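Local coordinates for uncharacterized conserved protein (Staphylococcus epidermidis, PDB 3FRM), which is of unknown function but carries a GNAT-type acetyltransferase domain, and so may transfer an acyl group from a coenzyme A thioester, at residues Gly177-Ile182 and Ala210-Met215; Asp191-Leu196 and Lys232-Arg237. All blocks are in the same frame, centred on the assembly; numbering follows the deposited sequence.

Contact 1: residues Gly177-Ile182 and Ala210-Met215; sequences GIVDII and AYVGRM
Ile181 meets Val212 and Met215 mainly through its CG2 branch, with CG1 also touching Met215, a compact case of how one aliphatic residue of a strand can serve two positions one turn apart on a helix. Its CG1 is flanked by the backbone N and C (chi1 47°), which leaves CG2 beside the backbone N as the branch that does most of the touching. The two β-branched side chains run alongside in opposite senses, with Ile181 CG2 3.9 Å from Val212 CG2. Met215, a selenomethionine, comes from another quarter: its chain is roughly perpendicular to that of Ile181, and a bend at the last torsion (chi3 -32°) lays its terminal methyl against both branches, Met215 CE lying 3.8 Å from Ile181 CG2 and 4.0 Å from Ile181 CG1. Val179 completes the row more loosely, its CG1 4.2 Å from Val212 CG2.

The strand and helix run nearly parallel, 21° apart with axes 10.9 Å from each other, and the pleat of the strand turns Val179 and Ile181 to the helix. The intervening Ile178 and Asp180 turn to the other side of the sheet, where both reach Tyr132 of helix 129-136, Asp180 by a hydrogen bond. Ile190 on the adjacent strand fills in beside Val179, Ile181 and Val212. This is the α/β layering of the GNAT fold, with helices on both faces of a central sheet. Methyl meets methyl throughout, so between these two segments the contact rests on shape and burial, without a directional bond.

Contact 2: residues Asp191-Leu196 and Lys232-Arg237; sequences DGFGVL and KDMYLR. With SO4 (sulfate ion), chain H.
Met234, a selenomethionine, touches an aromatic ring and an anion with one side chain: SE lies 4.5 Å from the centroid of the Phe193 ring, while Met234 CG comes within 3.7 Å of O2 of a bound sulfate, with CE close by. The Met-aromatic approach is oblique, 52° off the ring normal, and the two side chains lie roughly perpendicular, with Met234 CE 3.6 Å from Phe193 CE2. A fold at the end of the Met234 chain (chi3 -54°) places that methyl between ring and sulfate. Tyr235 reaches the base of the Phe193 side chain, its OH 3.7 Å from Phe193 CB, and its own ring packs edge-to-face with Tyr240.

Arg237, one turn beyond Met234, presents the edge of its guanidinium to the sulfate. Arg237 NH1 donates to sulfate O2 at 3.3 Å, and NH2 adds a weak bond to the same oxygen. The backbone N atoms of Gly203 and Ser206 also hydrogen-bond the sulfate. Gly203 belongs to a Gln-x-x-Gly-x-Gly sequence and Ser206 follows it directly; in GNAT enzymes this region receives the pyrophosphate of acetyl coenzyme A. The sulfate probably came from the crystallisation liquor; a hydrophobic wall beside amide and guanidinium donors is consistent with a site for a cofactor phosphate.

In the fold
From the N terminus, strand 174-183 supplies Gly177-Ile182, a hairpin returns as strand 188-195 with Asp191-Leu196, and the chain then enters helix 204-216. Contact 1 brings that helix back onto strand 174-183, closing a loop of 27 residues. The chain continues through strand 221-225, parallel to 188-195 and reached by a β-α-β crossover, to helix 232-237, where contact 2 closes 35 residues. The segments alternate, so the two loops cross. Ile178 N to Gly194 O, at 2.8 Å, joins the paired strands, and Val179 packs on Phe193. Together the contacts tie both helices to neighbouring strands of the GNAT domain.

Contact 1: residues Gly177-Ile182 and Ala210-Met215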
ATOM      1  N   GLY A 177      15.839  -6.763  12.524  1.00 18.16           N
ATOM      2  CA  GLY A 177      15.650  -5.967  11.288  1.00 16.35           C
ATOM      3  C   GLY A 177      16.681  -6.338  10.226  1.00 14.85           C
ATOM      4  O   GLY A 177      17.833  -6.618  10.550  1.00 16.03           O
ATOM      5  N   ILE A 178      16.300  -6.351   8.958  1.00 13.56           N
ATOM      6  CA  ILE A 178      17.299  -6.595   7.912  1.00 13.26           C
ATOM      7  C   ILE A 178      17.134  -5.672   6.698  1.00 14.92           C
ATOM      8  O   ILE A 178      16.065  -5.049   6.481  1.00 16.42           O
ATOM      9  CB  ILE A 178      17.380  -8.135   7.484  1.00 12.59           C
ATOM     10  CG1 ILE A 178      16.046  -8.586   6.902  1.00 11.49           C
ATOM     11  CG2 ILE A 178      17.805  -9.044   8.696  1.00  7.42           C
ATOM     12  CD1 ILE A 178      16.090 -10.094   6.362  1.00 12.96           C
ATOM     13  N   VAL A 179      18.186  -5.543   5.897  1.00 15.51           N
ATOM     14  CA  VAL A 179      17.996  -4.870   4.620  1.00 16.61           C
ATOM     15  C   VAL A 179      19.171  -5.251   3.781  1.00 18.21           C
ATOM     16  O   VAL A 179      20.225  -5.527   4.328  1.00 19.10           O
ATOM     17  CB  VAL A 179      17.882  -3.307   4.796  1.00 16.64           C
ATOM     18  CG1 VAL A 179      19.182  -2.681   5.497  1.00 12.51           C
ATOM     19  CG2 VAL A 179      17.507  -2.627   3.487  1.00 15.00           C
ATOM     20  N   ASP A 180      18.952  -5.286   2.477  1.00 20.25           N
ATOM     21  CA  ASP A 180      19.976  -5.394   1.445  1.00 22.62           C
ATOM     22  C   ASP A 180      20.264  -4.035   0.812  1.00 23.20           C
ATOM     23  O   ASP A 180      19.356  -3.246   0.605  1.00 22.09           O
ATOM     24  CB  ASP A 180      19.436  -6.243   0.323  1.00 22.55           C
ATOM     25  CG  ASP A 180      19.238  -7.637   0.740  1.00 26.99           C
ATOM     26  OD1 ASP A 180      19.182  -8.503  -0.150  1.00 36.34           O
ATOM     27  OD2 ASP A 180      19.179  -7.891   1.964  1.00 34.09           O
ATOM     28  N   ILE A 181      21.533  -3.800   0.493  1.00 24.49           N
ATOM     29  CA  ILE A 181      21.929  -2.591  -0.161  1.00 26.78           C
ATOM     30  C   ILE A 181      22.807  -2.910  -1.335  1.00 26.34           C
ATOM     31  O   ILE A 181      23.713  -3.733  -1.247  1.00 25.88           O
ATOM     32  CB  ILE A 181      22.628  -1.545   0.787  1.00 27.20           C
ATOM     33  CG1 ILE A 181      23.691  -2.201   1.643  1.00 29.94           C
ATOM     34  CG2 ILE A 181      21.616  -0.905   1.701  1.00 28.88           C
ATOM     35  CD1 ILE A 181      23.179  -2.744   2.993  1.00 35.01           C
ATOM     36  N   ILE A 182      22.505  -2.213  -2.422  1.00 26.82           N
ATOM     37  CA  ILE A 182      23.195  -2.324  -3.679  1.00 27.87           C
ATOM     38  C   ILE A 182      23.741  -0.938  -3.942  1.00 28.19           C
ATOM     39  O   ILE A 182      22.976   0.040  -4.122  1.00 27.95           O
ATOM     40  CB  ILE A 182      22.242  -2.728  -4.839  1.00 27.79           C
ATOM     41  CG1 ILE A 182      21.607  -4.085  -4.594  1.00 29.20           C
ATOM     42  CG2 ILE A 182      22.958  -2.742  -6.182  1.00 28.80           C
ATOM     43  CD1 ILE A 182      20.132  -3.956  -4.208  1.00 31.74           C
ATOM     44  N   ALA A 210      18.571   5.496   8.548  1.00 17.61           N
ATOM     45  CA  ALA A 210      19.601   6.491   8.724  1.00 18.52           C
ATOM     46  C   ALA A 210      21.004   5.933   8.539  1.00 19.05           C
ATOM     47  O   ALA A 210      21.891   6.633   8.062  1.00 19.67           O
ATOM     48  CB  ALA A 210      19.488   7.157  10.107  1.00 18.30           C
ATOM     49  N   TYR A 211      21.205   4.688   8.943  1.00 19.01           N
ATOM     50  CA  TYR A 211      22.469   4.013   8.735  1.00 19.13           C
ATOM     51  C   TYR A 211      22.783   3.967   7.233  1.00 19.23           C
ATOM     52  O   TYR A 211      23.836   4.436   6.788  1.00 19.86           O
ATOM     53  CB  TYR A 211      22.358   2.590   9.281  1.00 18.87           C
ATOM     54  CG  TYR A 211      23.653   1.851   9.277  1.00 19.49           C
ATOM     55  CD1 TYR A 211      24.397   1.705  10.463  1.00 18.51           C
ATOM     56  CD2 TYR A 211      24.148   1.274   8.100  1.00 19.35           C
ATOM     57  CE1 TYR A 211      25.613   1.037  10.475  1.00 17.70           C
ATOM     58  CE2 TYR A 211      25.376   0.589   8.104  1.00 20.94           C
ATOM     59  CZ  TYR A 211      26.099   0.495   9.303  1.00 20.56           C
ATOM     60  OH  TYR A 211      27.292  -0.175   9.327  1.00 25.37           O
ATOM     61  N   VAL A 212      21.865   3.389   6.465  1.00 18.33           N
ATOM     62  CA  VAL A 212      21.964   3.383   5.028  1.00 18.15           C
ATOM     63  C   VAL A 212      22.249   4.824   4.532  1.00 19.59           C
ATOM     64  O   VAL A 212      23.091   5.059   3.651  1.00 20.58           O
ATOM     65  CB  VAL A 212      20.678   2.771   4.422  1.00 18.11           C
ATOM     66  CG1 VAL A 212      20.626   2.981   2.946  1.00 18.17           C
ATOM     67  CG2 VAL A 212      20.558   1.232   4.750  1.00 17.74           C
ATOM     68  N   GLY A 213      21.580   5.797   5.142  1.00 19.32           N
ATOM     69  CA  GLY A 213      21.731   7.182   4.752  1.00 19.74           C
ATOM     70  C   GLY A 213      23.161   7.669   4.940  1.00 20.63           C
ATOM     71  O   GLY A 213      23.676   8.433   4.087  1.00 19.83           O
ATOM     72  N   ARG A 214      23.783   7.254   6.060  1.00 20.38           N
ATOM     73  CA  ARG A 214      25.157   7.617   6.352  1.00 20.68           C
ATOM     74  C   ARG A 214      26.111   6.935   5.383  1.00 21.39           C
ATOM     75  O   ARG A 214      27.048   7.568   4.914  1.00 21.27           O
ATOM     76  CB  ARG A 214      25.544   7.360   7.824  1.00 20.93           C
ATOM     77  CG  ARG A 214      24.894   8.339   8.816  1.00 16.64           C
ATOM     78  CD  ARG A 214      25.326   8.108  10.260  1.00 17.55           C
ATOM     79  NE  ARG A 214      25.216   6.710  10.685  1.00 18.35           N
ATOM     80  CZ  ARG A 214      24.136   6.157  11.231  1.00 18.00           C
ATOM     81  NH1 ARG A 214      23.038   6.879  11.445  1.00 16.21           N
ATOM     82  NH2 ARG A 214      24.158   4.867  11.564  1.00 17.36           N
HETATM   83  N   MSE A 215      25.852   5.679   5.035  1.00 21.92           N
HETATM   84  CA  MSE A 215      26.634   5.059   3.975  1.00 23.21           C
HETATM   85  C   MSE A 215      26.494   5.786   2.656  1.00 23.02           C
HETATM   86  O   MSE A 215      27.449   5.879   1.903  1.00 23.40           O
HETATM   87  CB  MSE A 215      26.241   3.617   3.728  1.00 23.92           C
HETATM   88  CG  MSE A 215      26.501   2.712   4.853  1.00 29.89           C
HETATM   89 SE   MSE A 215      25.815   0.942   4.378  0.55 43.01          SE
HETATM   90  CE  MSE A 215      24.293   1.370   3.262  1.00 42.75           C
TER

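Contact 2: residues Asp191-Leu196 and Lys232-Arg237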
ATOM      1  N   ASP A 191      16.628  -2.952  -0.629  1.00 22.19           N
ATOM      2  CA  ASP A 191      15.767  -3.989  -1.070  1.00 22.39           C
ATOM      3  C   ASP A 191      15.640  -4.964   0.087  1.00 21.89           C
ATOM      4  O   ASP A 191      16.579  -5.154   0.865  1.00 21.15           O
ATOM      5  CB  ASP A 191      16.409  -4.694  -2.273  1.00 23.46           C
ATOM      6  CG  ASP A 191      15.467  -5.655  -2.958  1.00 27.41           C
ATOM      7  OD1 ASP A 191      15.864  -6.839  -3.129  1.00 36.45           O
ATOM      8  OD2 ASP A 191      14.326  -5.261  -3.306  1.00 32.00           O
ATOM      9  N   GLY A 192      14.471  -5.573   0.211  1.00 21.67           N
ATOM     10  CA  GLY A 192      14.288  -6.667   1.166  1.00 22.59           C
ATOM     11  C   GLY A 192      14.245  -6.147   2.586  1.00 22.43           C
ATOM     12  O   GLY A 192      14.564  -6.872   3.508  1.00 22.02           O
ATOM     13  N   PHE A 193      13.852  -4.877   2.761  1.00 22.02           N
ATOM     14  CA  PHE A 193      13.823  -4.300   4.090  1.00 20.52           C
ATOM     15  C   PHE A 193      12.725  -4.941   4.954  1.00 20.52           C
ATOM     16  O   PHE A 193      11.601  -5.077   4.528  1.00 21.37           O
ATOM     17  CB  PHE A 193      13.662  -2.796   4.001  1.00 19.90           C
ATOM     18  CG  PHE A 193      13.401  -2.154   5.316  1.00 20.10           C
ATOM     19  CD1 PHE A 193      14.402  -1.445   5.968  1.00 20.45           C
ATOM     20  CD2 PHE A 193      12.153  -2.279   5.928  1.00 19.34           C
ATOM     21  CE1 PHE A 193      14.154  -0.835   7.183  1.00 20.14           C
ATOM     22  CE2 PHE A 193      11.908  -1.729   7.170  1.00 20.63           C
ATOM     23  CZ  PHE A 193      12.917  -1.005   7.812  1.00 19.94           C
ATOM     24  N   GLY A 194      13.032  -5.345   6.169  1.00 19.86           N
ATOM     25  CA  GLY A 194      11.939  -5.686   7.060  1.00 19.60           C
ATOM     26  C   GLY A 194      12.327  -5.739   8.523  1.00 20.81           C
ATOM     27  O   GLY A 194      13.480  -6.041   8.891  1.00 20.90           O
ATOM     28  N   VAL A 195      11.344  -5.465   9.362  1.00 20.42           N
ATOM     29  CA  VAL A 195      11.499  -5.481  10.787  1.00 19.75           C
ATOM     30  C   VAL A 195      10.453  -6.471  11.310  1.00 20.37           C
ATOM     31  O   VAL A 195       9.337  -6.496  10.834  1.00 20.58           O
ATOM     32  CB  VAL A 195      11.251  -4.069  11.321  1.00 19.13           C
ATOM     33  CG1 VAL A 195      11.273  -4.032  12.831  1.00 17.24           C
ATOM     34  CG2 VAL A 195      12.297  -3.105  10.776  1.00 18.63           C
ATOM     35  N   LEU A 196      10.804  -7.283  12.294  1.00 21.38           N
ATOM     36  CA  LEU A 196       9.869  -8.278  12.854  1.00 21.58           C
ATOM     37  C   LEU A 196       8.658  -7.552  13.423  1.00 22.47           C
ATOM     38  O   LEU A 196       8.792  -6.455  14.006  1.00 20.77           O
ATOM     39  CB  LEU A 196      10.532  -9.055  14.011  1.00 20.96           C
ATOM     40  CG  LEU A 196      11.785  -9.869  13.771  1.00 19.54           C
ATOM     41  CD1 LEU A 196      12.295 -10.440  15.092  1.00 17.39           C
ATOM     42  CD2 LEU A 196      11.441 -11.022  12.763  1.00 21.07           C
ATOM     43  N   LYS A 232       5.733   0.081   2.876  1.00 32.20           N
ATOM     44  CA  LYS A 232       5.479   1.294   2.089  1.00 30.93           C
ATOM     45  C   LYS A 232       5.003   2.499   2.880  1.00 30.03           C
ATOM     46  O   LYS A 232       5.381   3.649   2.611  1.00 30.12           O
ATOM     47  CB  LYS A 232       4.467   0.985   1.014  1.00 30.78           C
ATOM     48  CG  LYS A 232       5.097   0.961  -0.363  1.00 33.08           C
ATOM     49  CD  LYS A 232       4.329   0.023  -1.336  1.00 34.61           C
ATOM     50  CE  LYS A 232       3.271   0.753  -2.117  1.00 32.32           C
ATOM     51  NZ  LYS A 232       2.875  -0.121  -3.229  1.00 35.01           N
ATOM     52  N   ASP A 233       4.168   2.203   3.854  1.00 29.17           N
ATOM     53  CA  ASP A 233       3.576   3.154   4.782  1.00 29.68           C
ATOM     54  C   ASP A 233       4.693   3.840   5.510  1.00 27.91           C
ATOM     55  O   ASP A 233       4.686   5.050   5.725  1.00 27.38           O
ATOM     56  CB  ASP A 233       2.739   2.357   5.790  1.00 31.13           C
ATOM     57  CG  ASP A 233       2.113   1.092   5.162  1.00 37.86           C
ATOM     58  OD1 ASP A 233       0.853   0.989   5.125  1.00 45.17           O
ATOM     59  OD2 ASP A 233       2.867   0.202   4.650  1.00 44.88           O
HETATM   60  N   MSE A 234       5.661   3.016   5.887  1.00 26.31           N
HETATM   61  CA  MSE A 234       6.855   3.473   6.537  1.00 25.81           C
HETATM   62  C   MSE A 234       7.677   4.358   5.595  1.00 23.59           C
HETATM   63  O   MSE A 234       8.087   5.463   5.964  1.00 22.08           O
HETATM   64  CB  MSE A 234       7.687   2.283   7.064  1.00 26.18           C
HETATM   65  CG  MSE A 234       8.864   2.790   7.876  1.00 30.30           C
HETATM   66 SE   MSE A 234      10.285   1.492   8.131  0.70 37.50          SE
HETATM   67  CE  MSE A 234       9.282  -0.049   8.911  1.00 36.90           C
ATOM     68  N   TYR A 235       7.857   3.894   4.362  1.00 21.71           N
ATOM     69  CA  TYR A 235       8.557   4.724   3.403  1.00 20.46           C
ATOM     70  C   TYR A 235       7.999   6.130   3.296  1.00 20.37           C
ATOM     71  O   TYR A 235       8.761   7.095   3.331  1.00 21.05           O
ATOM     72  CB  TYR A 235       8.609   4.079   2.046  1.00 19.09           C
ATOM     73  CG  TYR A 235       9.260   2.713   2.065  1.00 17.79           C
ATOM     74  CD1 TYR A 235      10.321   2.405   2.968  1.00 15.41           C
ATOM     75  CD2 TYR A 235       8.839   1.713   1.162  1.00  7.36           C
ATOM     76  CE1 TYR A 235      10.938   1.106   2.960  1.00 12.04           C
ATOM     77  CE2 TYR A 235       9.423   0.476   1.170  1.00 13.02           C
ATOM     78  CZ  TYR A 235      10.480   0.176   2.059  1.00 14.52           C
ATOM     79  OH  TYR A 235      11.027  -1.075   2.005  1.00 18.67           O
ATOM     80  N   LEU A 236       6.684   6.248   3.173  1.00 20.53           N
ATOM     81  CA  LEU A 236       6.047   7.565   2.986  1.00 20.77           C
ATOM     82  C   LEU A 236       6.264   8.463   4.209  1.00 20.79           C
ATOM     83  O   LEU A 236       6.779   9.574   4.086  1.00 21.17           O
ATOM     84  CB  LEU A 236       4.551   7.405   2.724  1.00 20.94           C
ATOM     85  CG  LEU A 236       4.103   6.709   1.434  1.00 21.23           C
ATOM     86  CD1 LEU A 236       3.045   7.568   0.822  1.00 21.98           C
ATOM     87  CD2 LEU A 236       5.217   6.609   0.453  1.00 22.26           C
ATOM     88  N   ARG A 237       5.890   7.958   5.377  1.00 20.30           N
ATOM     89  CA  ARG A 237       6.088   8.656   6.644  1.00 20.88           C
ATOM     90  C   ARG A 237       7.540   9.052   6.811  1.00 20.34           C
ATOM     91  O   ARG A 237       7.845  10.069   7.426  1.00 19.83           O
ATOM     92  CB  ARG A 237       5.688   7.755   7.819  1.00 20.76           C
ATOM     93  CG  ARG A 237       6.185   8.285   9.119  1.00 23.68           C
ATOM     94  CD  ARG A 237       5.614   7.479  10.275  1.00 30.97           C
ATOM     95  NE  ARG A 237       5.467   6.068   9.953  1.00 32.55           N
ATOM     96  CZ  ARG A 237       6.284   5.125  10.409  1.00 36.63           C
ATOM     97  NH1 ARG A 237       7.304   5.471  11.210  1.00 37.23           N
ATOM     98  NH2 ARG A 237       6.082   3.847  10.068  1.00 34.51           N
TER
HETATM   99  S   SO4 H 253       9.947   2.913  12.559  1.00 52.66           S
HETATM  100  O1  SO4 H 253      10.570   4.156  12.107  1.00 57.17           O
HETATM  101  O2  SO4 H 253       8.888   2.654  11.596  1.00 53.07           O
HETATM  102  O3  SO4 H 253      10.980   1.887  12.573  1.00 50.82           O
HETATM  103  O4  SO4 H 253       9.327   3.078  13.874  1.00 51.17           O